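Local coordinates for SusD superfamily protein (Parabacteroides distasonis, PDB 3OTN) that probably binds carbohydrate or another nutrient at the outer membrane, at residues I383-V386 against N387-R390; F406-E409 against V410-Q413; Y360-V363 against L364-A368. All blocks are in the same frame, centred on the assembly; numbering follows the deposited sequence. Where two conformers were deposited one is given.

Contact 1 (I383-V386 against N387-R390); sequences IDIV and NQIR. With EDO (1,2-ethanediol), chain S.
Ile385 and Ile389 both carry CG1 beside the backbone N and CG2 anti to it (chi1 -77° and -64°), which sets the two side chains alongside each other, pointing the same way, on the buried flank of helix 380-392, part of the C-terminal helical region of this SusD-family protein. CG2 of Ile385 meets CD1 of Ile389 at 3.9 Å, and both residues lean on helix 360-375. Four successive i to i+4 backbone bonds carry the turn, from Asn387 N to Ile383 O through Arg390 N to Val386 O.

On another flank the amide nitrogen of Asn387 lies beside the methyl CG2 of Ile383, again with the side chains running alongside each other. A water joins Asn387 to Asp384: it donates to Asp384 OD1 at 2.6 Å and accepts from Asn387 ND2 at 2.8 Å. Each polar group has a second tie, Asp384 OD1 to Gln380 NE2 and Asn387 OD1 to the backbone N of Phe398, so the Asn387 amide is held at both its oxygen and its nitrogen and its rotation is well defined.

Gln388 runs extended beyond CG, its CG and CD lying against the carbonyl oxygen of Asp384. In one of its two conformers NE2 donates to O1 of a 1,2-ethanediol, probably from the crystallisation liquor, at 3.1 Å.

Arg390 bends at its CG-CD bond (chi3 61°), and its guanidinium group pairs with Glu296 and donates to Ala396 O. That buried charge therefore has both acidic and carbonyl partners. Nearer the backbone, Val386 and Arg390 lie side by side like the isoleucine pair, with Val386 CG1 against Arg390 CD at 3.7 Å.

Contact 2 (F406-E409 against V410-Q413); sequences FLEE and VWDQ
Val410 turns its CG2 methyl to the ring of Phe406, reaching CE2 at 3.5 Å, while its backbone N donates to Phe406 O one turn back in an alpha-helix of the SusD-family region. The Phe406 ring is brought round to this methyl because its CG is anti to the backbone N (chi1 -170°).

Trp411 follows, with its indole laid against Leu407. The CD1 methyl of the leucine makes an off-centre CH-pi contact with the five-membered ring, 4.2 Å from its centroid, and CG rests by CE2 of Trp411. Leu407 O, which accepts the tryptophan backbone N-H, lies over a face of the indole, displaced toward its rim. Glu408 CG comes obliquely to the six-membered ring, 4.0 Å from CE3 of Trp411. Trp411 NE1 is hydrogen-bonded to Glu369 OE2.

Asp412 projects beside Glu409 with the carboxylate planes 74° apart and Glu409 OE1 3.9 Å from Asp412 OD2. Such like charges would probably repel; a water donates to both of these oxygens, and Asp412 OD1 has a salt bridge to Arg435 NE and a hydrogen bond with Tyr442 OH, which probably offsets the repulsion.

Gln413 completes the run. Its chain folds back at chi2 and NE2 donates to Glu409 OE2 at 2.7 Å, with the acceptor close to the amide plane but the donor 36° above the carboxylate plane. Glu409 is itself bent at chi2 to meet it, and the same OE2 also receives Arg390, so one buried oxygen has two donors.

Helix 403-418 lays Phe406, Glu409 and Val410 on Val386 of helix 380-392 and Leu407 and Val410 on helix 360-375, while Asp412 reaches strands 433-435 and 442-444 through Arg435 and Tyr442.

Contact 3 (Y360-V363 against L364-A368); sequences YTDV and LLMYA. With EDO (1,2-ethanediol), chain S.
Tyr360 and Leu364 form the aromatic part of this contact, one turn apart at the start of helix 360-375. The CD2 methyl of Leu364 sits over one face of the phenol ring in a CH-pi contact, 4.0 Å from the centroid and 23° off the normal. It is offset toward the phenol end, and its closest ring atom is CZ of Tyr360, at 3.7 Å. The ring swings over the following turn because CG of Tyr360 is anti to the backbone N (chi1 -166°).

Aliphatic contacts line the other flanks. Thr361 and Leu365 point the same way, the CG2 methyl of the threonine 4.0 Å from CD1 of the leucine. Selenomethionine Met366 bends at chi3 (-66°), which returns its CE methyl to Val363, 3.9 Å from CG2.

Among the polar contacts, Tyr360 OH and O2 of a 1,2-ethanediol, probably from the crystallisation liquor, are hydrogen-bonded at 3.0 Å. The carboxylate of Asp362 crosses the Met366 chain obliquely, OD1 meeting CG at 3.6 Å. Buried though it is, this acid has partners for both oxygens, OD1 with Arg414 and OD2 with Lys423, two positive charges that would tend to keep it ionised. Thr361 OG1 is likewise satisfied, by Glu248 and Arg392.

The backbone supplies four i to i+4 bonds, from Leu364 N to Tyr360 O, 2.9 Å and close to straight, through Tyr367 N to Val363 O. A backbone pairing of Tyr360 with Glu248 ties the helix start to the loop leading into strand 249-253.

With side chains meeting helices 210-225, 380-392 and 403-418, this is a buried turn of helix packed among other helices, consistent with the TPR-like helical packing of SusD-family proteins.

Going from the N terminus, contact 3 comes first, on helix 360-375, then contact 1 on helix 380-392 and contact 2 on helix 403-418. Each is local to one helix and closes only a helical turn; the three follow in series, and none nests in or crosses another. The helices pack on one another instead. Ile385 and Ile389 of contact 1 rest on Leu364, Leu365 and Tyr367 of contact 3, and a single 1,2-ethanediol touches both contacts. Arg390 NH1 reaches Glu409 OE2 at 3.0 Å, a salt bridge from contact 1 to contact 2, beside Val386 against Phe406. Val410 against Ala368 joins contacts 2 and 3, completing a three-helix cluster.

Contact 1 (I383-V386 against N387-R390)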
loop_
_atom_site.group_PDB
_atom_site.type_symbol
_atom_site.label_atom_id
_atom_site.label_comp_id
_atom_site.label_asym_id
_atom_site.label_seq_id
_atom_site.Cartn_x
_atom_site.Cartn_y
_atom_site.Cartn_z
ATOM N N ILE A 383 -15.688 -1.635 18.522
ATOM C CA ILE A 383 -15.232 -0.999 19.749
ATOM C C ILE A 383 -13.963 -1.688 20.240
ATOM O O ILE A 383 -12.981 -1.021 20.552
ATOM C CB ILE A 383 -16.322 -1.008 20.847
ATOM C CG1 ILE A 383 -17.434 -0.007 20.488
ATOM C CG2 ILE A 383 -15.745 -0.670 22.256
ATOM C CD1 ILE A 383 -18.667 -0.123 21.357
ATOM N N ASP A 384 -13.987 -3.022 20.282
ATOM C CA ASP A 384 -12.826 -3.798 20.739
ATOM C C ASP A 384 -11.605 -3.584 19.821
ATOM O O ASP A 384 -10.496 -3.511 20.301
ATOM C CB ASP A 384 -13.161 -5.307 20.842
ATOM C CG ASP A 384 -14.099 -5.640 21.987
ATOM O OD1 ASP A 384 -14.294 -4.812 22.902
ATOM O OD2 ASP A 384 -14.658 -6.758 21.977
ATOM N N ILE A 385 -11.813 -3.479 18.509
ATOM C CA ILE A 385 -10.718 -3.259 17.536
ATOM C C ILE A 385 -9.998 -1.923 17.816
ATOM O O ILE A 385 -8.772 -1.895 17.964
ATOM C CB ILE A 385 -11.260 -3.331 16.074
ATOM C CG1 ILE A 385 -11.494 -4.789 15.679
ATOM C CG2 ILE A 385 -10.338 -2.593 15.046
ATOM C CD1 ILE A 385 -12.439 -4.968 14.474
ATOM N N VAL A 386 -10.773 -0.851 17.963
ATOM C CA VAL A 386 -10.225 0.454 18.289
ATOM C C VAL A 386 -9.484 0.427 19.633
ATOM O O VAL A 386 -8.386 0.966 19.742
ATOM C CB VAL A 386 -11.318 1.564 18.265
ATOM C CG1 VAL A 386 -10.816 2.825 18.888
ATOM C CG2 VAL A 386 -11.728 1.840 16.812
ATOM N N ASN A 387 -10.047 -0.240 20.637
ATOM C CA ASN A 387 -9.367 -0.313 21.944
ATOM C C ASN A 387 -8.105 -1.192 21.981
ATOM O O ASN A 387 -7.182 -0.902 22.732
ATOM C CB ASN A 387 -10.355 -0.718 23.033
ATOM C CG ASN A 387 -11.373 0.375 23.329
ATOM O OD1 ASN A 387 -11.125 1.561 23.106
ATOM N ND2 ASN A 387 -12.517 -0.021 23.841
ATOM N N GLN A 388 -8.070 -2.247 21.165
ATOM C CA GLN A 388 -6.879 -3.098 21.041
ATOM C C GLN A 388 -5.733 -2.312 20.395
ATOM O O GLN A 388 -4.612 -2.358 20.872
ATOM C CB GLN A 388 -7.192 -4.377 20.244
ATOM C CG GLN A 388 -8.093 -5.388 20.993
ATOM C CD GLN A 388 -8.924 -6.263 20.043
ATOM O OE1 GLN A 388 -8.745 -6.212 18.817
ATOM N NE2 GLN A 388 -9.847 -7.055 20.605
ATOM N N ILE A 389 -6.036 -1.575 19.317
ATOM C CA ILE A 389 -5.033 -0.770 18.590
ATOM C C ILE A 389 -4.525 0.361 19.457
ATOM O O ILE A 389 -3.331 0.584 19.553
ATOM C CB ILE A 389 -5.553 -0.338 17.169
ATOM C CG1 ILE A 389 -5.771 -1.618 16.320
ATOM C CG2 ILE A 389 -4.586 0.643 16.485
ATOM C CD1 ILE A 389 -6.669 -1.426 15.102
ATOM N N ARG A 390 -5.432 1.023 20.156
ATOM C CA ARG A 390 -5.073 2.046 21.116
ATOM C C ARG A 390 -4.243 1.473 22.279
ATOM O O ARG A 390 -3.241 2.069 22.654
ATOM C CB ARG A 390 -6.331 2.774 21.626
ATOM C CG ARG A 390 -6.952 3.726 20.582
ATOM C CD ARG A 390 -8.286 4.339 21.103
ATOM N NE ARG A 390 -8.043 5.111 22.303
ATOM C CZ ARG A 390 -7.613 6.381 22.349
ATOM N NH1 ARG A 390 -7.421 7.126 21.251
ATOM N NH2 ARG A 390 -7.386 6.927 23.531
HETATM C C1 EDO S . -10.691 -9.201 17.226
HETATM O O1 EDO S . -11.284 -8.626 18.396
HETATM C C2 EDO S . -9.207 -8.863 17.184
HETATM O O2 EDO S . -8.494 -9.933 16.550
HETATM O O HOH W 1 -13.310 -2.712 24.153
#

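Contact 2 (F406-E409 against V410-Q413)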
loop_
_atom_site.group_PDB
_atom_site.type_symbol
_atom_site.label_atom_id
_atom_site.label_comp_id
_atom_site.label_asym_id
_atom_site.label_seq_id
_atom_site.Cartn_x
_atom_site.Cartn_y
_atom_site.Cartn_z
ATOM N N PHE A 406 -16.911 8.135 16.446
ATOM C CA PHE A 406 -16.296 6.804 16.307
ATOM C C PHE A 406 -15.647 6.592 14.942
ATOM O O PHE A 406 -14.541 6.069 14.865
ATOM C CB PHE A 406 -17.267 5.664 16.611
ATOM C CG PHE A 406 -16.594 4.333 16.710
ATOM C CD1 PHE A 406 -16.071 3.900 17.916
ATOM C CD2 PHE A 406 -16.484 3.505 15.595
ATOM C CE1 PHE A 406 -15.448 2.678 18.009
ATOM C CE2 PHE A 406 -15.836 2.300 15.679
ATOM C CZ PHE A 406 -15.317 1.889 16.879
ATOM N N LEU A 407 -16.318 6.984 13.864
ATOM C CA LEU A 407 -15.708 6.906 12.542
ATOM C C LEU A 407 -14.406 7.717 12.461
ATOM O O LEU A 407 -13.410 7.258 11.884
ATOM C CB LEU A 407 -16.698 7.350 11.478
ATOM C CG LEU A 407 -16.282 7.296 10.011
ATOM C CD1 LEU A 407 -15.700 5.941 9.641
ATOM C CD2 LEU A 407 -17.476 7.645 9.137
ATOM N N GLU A 408 -14.391 8.907 13.063
ATOM C CA GLU A 408 -13.191 9.725 13.014
ATOM C C GLU A 408 -12.048 9.124 13.853
ATOM O O GLU A 408 -10.864 9.294 13.505
ATOM C CB GLU A 408 -13.513 11.178 13.392
ATOM C CG GLU A 408 -14.405 11.828 12.342
ATOM C CD GLU A 408 -14.613 13.318 12.509
ATOM O OE1 GLU A 408 -13.979 13.930 13.386
ATOM O OE2 GLU A 408 -15.410 13.874 11.717
ATOM N N GLU A 409 -12.383 8.436 14.941
ATOM C CA GLU A 409 -11.367 7.714 15.740
ATOM C C GLU A 409 -10.774 6.538 14.966
ATOM O O GLU A 409 -9.571 6.303 15.071
ATOM C CB GLU A 409 -11.942 7.228 17.067
ATOM C CG GLU A 409 -10.994 6.365 17.911
ATOM C CD GLU A 409 -9.723 7.093 18.330
ATOM O OE1 GLU A 409 -9.695 8.344 18.380
ATOM O OE2 GLU A 409 -8.755 6.393 18.649
ATOM N N VAL A 410 -11.600 5.817 14.195
ATOM C CA VAL A 410 -11.100 4.730 13.294
ATOM C C VAL A 410 -10.141 5.326 12.260
ATOM O O VAL A 410 -9.030 4.845 12.070
ATOM C CB VAL A 410 -12.266 4.007 12.589
ATOM C CG1 VAL A 410 -11.763 3.056 11.505
ATOM C CG2 VAL A 410 -13.158 3.282 13.623
ATOM N N TRP A 411 -10.561 6.431 11.641
ATOM C CA TRP A 411 -9.694 7.167 10.736
ATOM C C TRP A 411 -8.390 7.552 11.441
ATOM O O TRP A 411 -7.307 7.332 10.888
ATOM C CB TRP A 411 -10.368 8.404 10.183
ATOM C CG TRP A 411 -11.445 8.152 9.174
ATOM C CD1 TRP A 411 -11.710 6.977 8.484
ATOM C CD2 TRP A 411 -12.393 9.102 8.716
ATOM N NE1 TRP A 411 -12.769 7.165 7.636
ATOM C CE2 TRP A 411 -13.218 8.452 7.764
ATOM C CE3 TRP A 411 -12.651 10.443 9.032
ATOM C CZ2 TRP A 411 -14.258 9.114 7.099
ATOM C CZ3 TRP A 411 -13.695 11.103 8.364
ATOM C CH2 TRP A 411 -14.486 10.428 7.422
ATOM N N ASP A 412 -8.491 8.089 12.664
ATOM C CA ASP A 412 -7.298 8.482 13.408
ATOM C C ASP A 412 -6.314 7.310 13.528
ATOM O O ASP A 412 -5.098 7.449 13.232
ATOM C CB ASP A 412 -7.631 9.000 14.810
ATOM C CG ASP A 412 -8.023 10.493 14.843
ATOM O OD1 ASP A 412 -8.174 11.169 13.790
ATOM O OD2 ASP A 412 -8.191 10.995 15.970
ATOM N N GLN A 413 -6.821 6.156 13.954
ATOM C CA GLN A 413 -5.954 5.004 14.102
ATOM C C GLN A 413 -5.391 4.510 12.768
ATOM O O GLN A 413 -4.291 3.977 12.745
ATOM C CB GLN A 413 -6.608 3.878 14.915
ATOM C CG GLN A 413 -6.986 4.291 16.334
ATOM C CD GLN A 413 -5.848 4.969 17.073
ATOM O OE1 GLN A 413 -4.698 4.566 16.935
ATOM N NE2 GLN A 413 -6.156 5.999 17.848
HETATM O O HOH W 2 -7.303 9.699 18.170
HETATM O O HOH W 3 -10.678 10.691 17.662
#

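Contact 3 (Y360-V363 against L364-A368)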
loop_
_atom_site.group_PDB
_atom_site.type_symbol
_atom_site.label_atom_id
_atom_site.label_comp_id
_atom_site.label_asym_id
_atom_site.label_seq_id
_atom_site.Cartn_x
_atom_site.Cartn_y
_atom_site.Cartn_z
ATOM N N TYR A 360 -3.129 -7.561 9.045
ATOM C CA TYR A 360 -4.339 -7.701 9.859
ATOM C C TYR A 360 -4.826 -6.419 10.500
ATOM O O TYR A 360 -6.052 -6.189 10.567
ATOM C CB TYR A 360 -4.073 -8.755 10.926
ATOM C CG TYR A 360 -5.255 -9.311 11.674
ATOM C CD1 TYR A 360 -6.380 -9.761 11.009
ATOM C CD2 TYR A 360 -5.177 -9.509 13.040
ATOM C CE1 TYR A 360 -7.415 -10.343 11.701
ATOM C CE2 TYR A 360 -6.204 -10.089 13.742
ATOM C CZ TYR A 360 -7.312 -10.505 13.071
ATOM O OH TYR A 360 -8.331 -11.062 13.766
ATOM N N THR A 361 -3.912 -5.562 10.953
ATOM C CA THR A 361 -4.361 -4.265 11.550
ATOM C C THR A 361 -5.248 -3.446 10.600
ATOM O O THR A 361 -6.292 -2.927 11.010
ATOM C CB THR A 361 -3.201 -3.403 12.089
ATOM O OG1 THR A 361 -2.562 -4.086 13.166
ATOM C CG2 THR A 361 -3.705 -2.023 12.603
ATOM N N ASP A 362 -4.852 -3.380 9.330
ATOM C CA ASP A 362 -5.600 -2.695 8.271
ATOM C C ASP A 362 -6.975 -3.342 8.115
ATOM O O ASP A 362 -7.981 -2.655 8.075
ATOM C CB ASP A 362 -4.811 -2.816 6.961
ATOM C CG ASP A 362 -5.340 -1.941 5.807
ATOM O OD1 ASP A 362 -6.349 -1.178 5.917
ATOM O OD2 ASP A 362 -4.671 -2.027 4.738
ATOM N N VAL A 363 -7.012 -4.667 8.114
ATOM C CA VAL A 363 -8.274 -5.382 7.931
ATOM C C VAL A 363 -9.224 -5.101 9.112
ATOM O O VAL A 363 -10.401 -4.887 8.889
ATOM C CB VAL A 363 -8.091 -6.875 7.720
ATOM C CG1 VAL A 363 -9.473 -7.582 7.658
ATOM C CG2 VAL A 363 -7.297 -7.137 6.442
ATOM N N LEU A 364 -8.714 -5.130 10.341
ATOM C CA LEU A 364 -9.513 -4.786 11.525
ATOM C C LEU A 364 -10.119 -3.358 11.439
ATOM O O LEU A 364 -11.319 -3.148 11.694
ATOM C CB LEU A 364 -8.665 -4.894 12.790
ATOM C CG LEU A 364 -8.099 -6.265 13.197
ATOM C CD1 LEU A 364 -7.513 -6.229 14.605
ATOM C CD2 LEU A 364 -9.181 -7.325 13.086
ATOM N N LEU A 365 -9.302 -2.388 11.056
ATOM C CA LEU A 365 -9.799 -1.018 10.941
ATOM C C LEU A 365 -10.762 -0.887 9.746
ATOM O O LEU A 365 -11.700 -0.121 9.818
ATOM C CB LEU A 365 -8.637 -0.040 10.834
ATOM C CG LEU A 365 -7.812 0.076 12.123
ATOM C CD1 LEU A 365 -6.496 0.801 11.822
ATOM C CD2 LEU A 365 -8.616 0.842 13.178
HETATM N N MSE A 366 -10.545 -1.635 8.657
HETATM C CA MSE A 366 -11.529 -1.696 7.557
HETATM C C MSE A 366 -12.850 -2.285 8.013
HETATM O O MSE A 366 -13.891 -1.792 7.598
HETATM C CB MSE A 366 -10.988 -2.465 6.346
HETATM C CG MSE A 366 -9.901 -1.720 5.602
HETATM SE SE MSE A 366 -9.622 -2.510 3.841
HETATM C CE MSE A 366 -8.938 -4.225 4.353
ATOM N N TYR A 367 -12.815 -3.309 8.880
ATOM C CA TYR A 367 -14.059 -3.812 9.481
ATOM C C TYR A 367 -14.777 -2.726 10.285
ATOM O O TYR A 367 -15.979 -2.500 10.056
ATOM C CB TYR A 367 -13.889 -5.062 10.368
ATOM C CG TYR A 367 -15.233 -5.477 10.988
ATOM C CD1 TYR A 367 -16.164 -6.218 10.267
ATOM C CD2 TYR A 367 -15.583 -5.072 12.276
ATOM C CE1 TYR A 367 -17.417 -6.545 10.823
ATOM C CE2 TYR A 367 -16.807 -5.411 12.839
ATOM C CZ TYR A 367 -17.720 -6.148 12.095
ATOM O OH TYR A 367 -18.924 -6.467 12.648
ATOM N N ALA A 368 -14.077 -2.088 11.234
ATOM C CA ALA A 368 -14.674 -1.011 12.061
ATOM C C ALA A 368 -15.285 0.090 11.188
ATOM O O ALA A 368 -16.389 0.563 11.472
ATOM C CB ALA A 368 -13.660 -0.396 13.037
HETATM C C1 EDO S . -10.691 -9.201 17.226
HETATM O O1 EDO S . -11.284 -8.626 18.396
HETATM C C2 EDO S . -9.207 -8.863 17.184
HETATM O O2 EDO S . -8.494 -9.933 16.550
#